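PDB 2JEP: xyloglucanase from Paenibacillus pabuli, which hydrolyses the beta-1,4-glucan backbone of xyloglucan, a polysaccharide of the plant cell wall, as a family 5 glycoside hydrolase. Local coordinates for residues E182-D185 with G186-N190; I231-V235 with G236-F240. All coordinates share one frame; numbering follows the deposited sequence. Where two conformers were deposited one is given.

Contact 1: E182-D185 with G186-N190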
# COMPACT_ATOMS: atom_id res chain seq x y z
N GLU A 182 -4.04 -5.61 3.44
CA GLU A 182 -3.42 -6.90 3.75
C GLU A 182 -4.50 -7.81 4.29
O GLU A 182 -4.96 -7.66 5.43
CB GLU A 182 -2.31 -6.73 4.80
CG GLU A 182 -1.19 -5.85 4.32
CD GLU A 182 -0.10 -5.59 5.36
OE1 GLU A 182 -0.32 -5.86 6.57
OE2 GLU A 182 0.99 -5.10 4.95
N VAL A 183 -4.96 -8.71 3.42
CA VAL A 183 -6.17 -9.52 3.65
C VAL A 183 -5.77 -10.98 3.74
O VAL A 183 -5.20 -11.56 2.81
CB VAL A 183 -7.19 -9.22 2.53
CG1 VAL A 183 -8.36 -10.20 2.50
CG2 VAL A 183 -7.71 -7.77 2.71
N PHE A 184 -6.03 -11.55 4.91
CA PHE A 184 -5.78 -12.94 5.21
C PHE A 184 -6.57 -13.31 6.46
O PHE A 184 -7.41 -12.52 6.91
CB PHE A 184 -4.27 -13.28 5.31
CG PHE A 184 -3.54 -12.79 6.56
CD1 PHE A 184 -3.72 -11.52 7.10
CD2 PHE A 184 -2.57 -13.61 7.12
CE1 PHE A 184 -2.98 -11.12 8.24
CE2 PHE A 184 -1.83 -13.20 8.22
CZ PHE A 184 -2.05 -11.96 8.78
N ASP A 185 -6.32 -14.52 6.99
CA ASP A 185 -7.04 -15.04 8.14
C ASP A 185 -6.23 -14.92 9.42
O ASP A 185 -6.69 -15.42 10.46
CB ASP A 185 -7.48 -16.50 7.93
CG ASP A 185 -6.30 -17.45 7.73
OD1 ASP A 185 -5.15 -16.95 7.69
OD2 ASP A 185 -6.57 -18.68 7.62
N GLY A 186 -5.04 -14.30 9.38
CA GLY A 186 -4.15 -14.27 10.56
C GLY A 186 -2.98 -15.24 10.59
O GLY A 186 -2.07 -15.10 11.44
N ASN A 187 -3.02 -16.25 9.73
CA ASN A 187 -2.05 -17.34 9.70
C ASN A 187 -1.01 -17.04 8.63
O ASN A 187 -1.36 -16.70 7.51
CB ASN A 187 -2.84 -18.63 9.37
CG ASN A 187 -1.96 -19.87 9.09
OD1 ASN A 187 -0.73 -19.82 9.02
ND2 ASN A 187 -2.65 -21.00 8.87
N TYR A 188 0.27 -17.16 9.00
CA TYR A 188 1.39 -16.81 8.09
C TYR A 188 1.86 -17.95 7.23
O TYR A 188 2.81 -17.75 6.41
CB TYR A 188 2.56 -16.26 8.90
CG TYR A 188 2.23 -14.90 9.38
CD1 TYR A 188 1.59 -14.71 10.60
CD2 TYR A 188 2.52 -13.80 8.60
CE1 TYR A 188 1.28 -13.44 11.03
CE2 TYR A 188 2.21 -12.55 9.01
CZ TYR A 188 1.58 -12.36 10.21
OH TYR A 188 1.27 -11.12 10.65
N GLY A 189 1.23 -19.11 7.39
CA GLY A 189 1.51 -20.27 6.58
C GLY A 189 0.66 -20.27 5.34
O GLY A 189 0.08 -19.25 4.95
N ASN A 190 0.61 -21.40 4.67
CA ASN A 190 0.03 -21.49 3.35
C ASN A 190 -1.45 -21.10 3.45
O ASN A 190 -2.17 -21.51 4.38
CB ASN A 190 0.18 -22.88 2.74
CG ASN A 190 1.63 -23.25 2.41
OD1 ASN A 190 2.54 -22.44 2.54
ND2 ASN A 190 1.83 -24.49 1.97
O HOH W 1 -4.92 -19.91 5.78
O HOH W 2 -5.54 -20.70 9.13
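Phe184 and Asp185 both hold CG between their backbone N and carbonyl carbon (chi1 73° and 61°), which lays the Phe184 ring against the Gly186 backbone and swings the Asp185 carboxylate toward Asn187. Asn187 in turn forms an Asx turn: its OD1 accepts from Gly189 N at 2.6 Å. This compact bend belongs to the loop that follows strand 175-178 of the TIM barrel. Over one face of the Phe184 ring lies the Gly186 backbone, with Gly186 CA 3.7 Å from the ring centroid, a CH-pi contact. The positive phi of Gly186 would jam a CB against the Asp185 carbonyl, a geometry that calls for glycine. At the ring's edge, in plane, Phe184 CD2 meets Asn187 O at 3.3 Å. The same ring turns its edge to the face of Tyr188 in a T-shaped pair, the planes 67° apart and Phe184 CZ 3.9 Å from Tyr188 CZ. Replacing Phe184 by an alanine would probably leave the Tyr188 face without its aromatic partner and uncover the Gly186 backbone. Asp185 OD1 takes the Asn187 N-H from above the carboxylate plane, at 3.0 Å. The Asp185 and Asn187 side chains run side by side with nearly coplanar end groups, and one water joins them, donating to Asp185 OD2 at 2.7 Å and accepting from Asn187 ND2 at 2.9 Å.

Contact 2: I231-V235 with G236-F240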
# COMPACT_ATOMS: atom_id res chain seq x y z
N ILE A 231 4.44 -11.77 -1.56
CA ILE A 231 4.90 -12.11 -2.91
C ILE A 231 4.77 -13.61 -3.21
O ILE A 231 4.16 -14.00 -4.20
CB ILE A 231 6.34 -11.62 -3.15
CG1 ILE A 231 6.34 -10.08 -3.29
CG2 ILE A 231 6.96 -12.28 -4.38
CD1 ILE A 231 7.74 -9.43 -3.34
N ASP A 232 5.33 -14.45 -2.35
CA ASP A 232 5.31 -15.89 -2.64
C ASP A 232 3.89 -16.42 -2.77
O ASP A 232 3.61 -17.25 -3.65
CB ASP A 232 5.98 -16.65 -1.52
CG ASP A 232 7.50 -16.55 -1.55
OD1 ASP A 232 8.08 -16.04 -2.52
OD2 ASP A 232 8.09 -17.04 -0.56
N TYR A 233 3.00 -15.96 -1.92
CA TYR A 233 1.62 -16.47 -1.96
C TYR A 233 0.77 -15.85 -3.08
O TYR A 233 -0.33 -16.33 -3.33
CB TYR A 233 0.92 -16.29 -0.61
CG TYR A 233 1.50 -17.12 0.52
CD1 TYR A 233 1.94 -18.42 0.30
CD2 TYR A 233 1.62 -16.60 1.80
CE1 TYR A 233 2.46 -19.18 1.32
CE2 TYR A 233 2.14 -17.37 2.83
CZ TYR A 233 2.56 -18.65 2.58
OH TYR A 233 3.09 -19.42 3.61
N THR A 234 1.28 -14.82 -3.73
CA THR A 234 0.66 -14.18 -4.87
C THR A 234 1.18 -14.75 -6.20
O THR A 234 0.40 -14.95 -7.13
CB THR A 234 0.83 -12.65 -4.80
OG1 THR A 234 0.37 -12.19 -3.53
CG2 THR A 234 0.08 -11.95 -5.90
N VAL A 235 2.48 -15.00 -6.27
CA VAL A 235 3.04 -15.52 -7.52
C VAL A 235 2.99 -17.04 -7.62
O VAL A 235 2.95 -17.58 -8.72
CB VAL A 235 4.49 -15.05 -7.80
CG1 VAL A 235 4.54 -13.52 -7.83
CG2 VAL A 235 5.50 -15.67 -6.80
N GLY A 236 3.00 -17.73 -6.49
CA GLY A 236 3.00 -19.19 -6.52
C GLY A 236 1.63 -19.78 -6.74
O GLY A 236 0.64 -19.07 -6.92
N ASN A 237 1.57 -21.11 -6.73
CA ASN A 237 0.32 -21.81 -7.06
C ASN A 237 -0.51 -22.05 -5.81
O ASN A 237 -0.69 -23.19 -5.37
CB ASN A 237 0.63 -23.13 -7.78
CG ASN A 237 -0.61 -23.79 -8.31
OD1 ASN A 237 -1.64 -23.14 -8.51
ND2 ASN A 237 -0.53 -25.09 -8.54
N TYR A 238 -1.03 -20.97 -5.23
CA TYR A 238 -1.75 -21.01 -3.96
C TYR A 238 -3.19 -20.58 -4.06
O TYR A 238 -3.93 -20.69 -3.07
CB TYR A 238 -1.05 -20.11 -2.92
CG TYR A 238 0.33 -20.60 -2.54
CD1 TYR A 238 0.49 -21.61 -1.59
CD2 TYR A 238 1.47 -20.06 -3.13
CE1 TYR A 238 1.76 -22.05 -1.23
CE2 TYR A 238 2.75 -20.49 -2.76
CZ TYR A 238 2.89 -21.49 -1.82
OH TYR A 238 4.17 -21.89 -1.47
N GLY A 239 -3.60 -20.14 -5.24
CA GLY A 239 -4.99 -19.78 -5.45
C GLY A 239 -5.28 -18.39 -5.97
O GLY A 239 -6.42 -18.08 -6.30
N PHE A 240 -4.26 -17.52 -6.07
CA PHE A 240 -4.55 -16.18 -6.61
C PHE A 240 -5.07 -16.29 -8.04
O PHE A 240 -4.54 -17.05 -8.83
CB PHE A 240 -3.27 -15.32 -6.61
CG PHE A 240 -3.48 -13.90 -7.09
CD1 PHE A 240 -4.18 -12.99 -6.32
CD2 PHE A 240 -3.02 -13.49 -8.32
CE1 PHE A 240 -4.35 -11.69 -6.76
CE2 PHE A 240 -3.22 -12.20 -8.77
CZ PHE A 240 -3.88 -11.30 -7.99
O HOH W 3 -1.41 -17.80 -5.50
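Tyr238 folds back onto the end of helix 231-235 and receives the edge of Tyr233 on its face. Its CG stands anti to the carbonyl carbon (chi1 -65°), which sends the ring toward the helix. Starting at the root, Tyr238 CB lies 3.9 Å from Tyr233 O. Next, Tyr238 CD2 passes Asp232 O at 3.6 Å, so that side of the ring runs beside the Asp232 carbonyl. Further out, Tyr238 CE2 meets Tyr233 CD1 at 3.8 Å, and on the other side of the ring Tyr238 CE1 meets Tyr233 CE1 at 3.9 Å. Tyr238 CZ, at the ring's far end, touches both of these Tyr233 carbons. With centroids 4.9 Å apart and planes at 84°, the pair is T-shaped, Tyr233 CD1 standing over the centre of the Tyr238 ring.

The backbone beneath closes in step. Gly236 N donates to Asp232 O at 2.9 Å, completing an alpha-helical bond just where Gly236 leaves helical angles; a CB there would collide with Asp232 O and with Tyr238 CE2. Asn237 then centres an inverse gamma turn, with a weak bond from Tyr238 N to Gly236 O. A water 2.8 Å from Tyr233 O also lies within bonding distance of Gly236 O and accepts from Phe240 N, bridging the turn. Beyond it, Thr234 CG2 sits over the Phe240 face, 8° off the normal, as a CH-pi contact.

The short helix and the loop that follows it lie between two barrel helices: Thr234, Tyr238 and Phe240 rest on Tyr196 of helix 193-211, while Ile231 packs on Gln304 and Ser307 of helix 298-313 and reaches strand 259-265 at Ala263 and Tyr265.

Both contacts lie near the protein surface, within consecutive connections of the barrel: residues 182-190 come after strand 175-178, and residues 231-240 come after the neighbouring strand 222-225. Each holds a T-shaped aromatic pair, but the backbone differs. Contact 1 is irregular loop, tied by side-chain carboxylate and amide groups and by a bridging water, and its Tyr188 side chain lies about 8 Å from a bound calcium ion. Contact 2 ends a short helix, so main-chain bonds carry more of its polar chemistry. The two meet at Tyr233, whose OH is 3.2 Å from Asn190 OD1, a probable hydrogen bond, while Asn190 CG packs 3.8 Å from Tyr238 CE1.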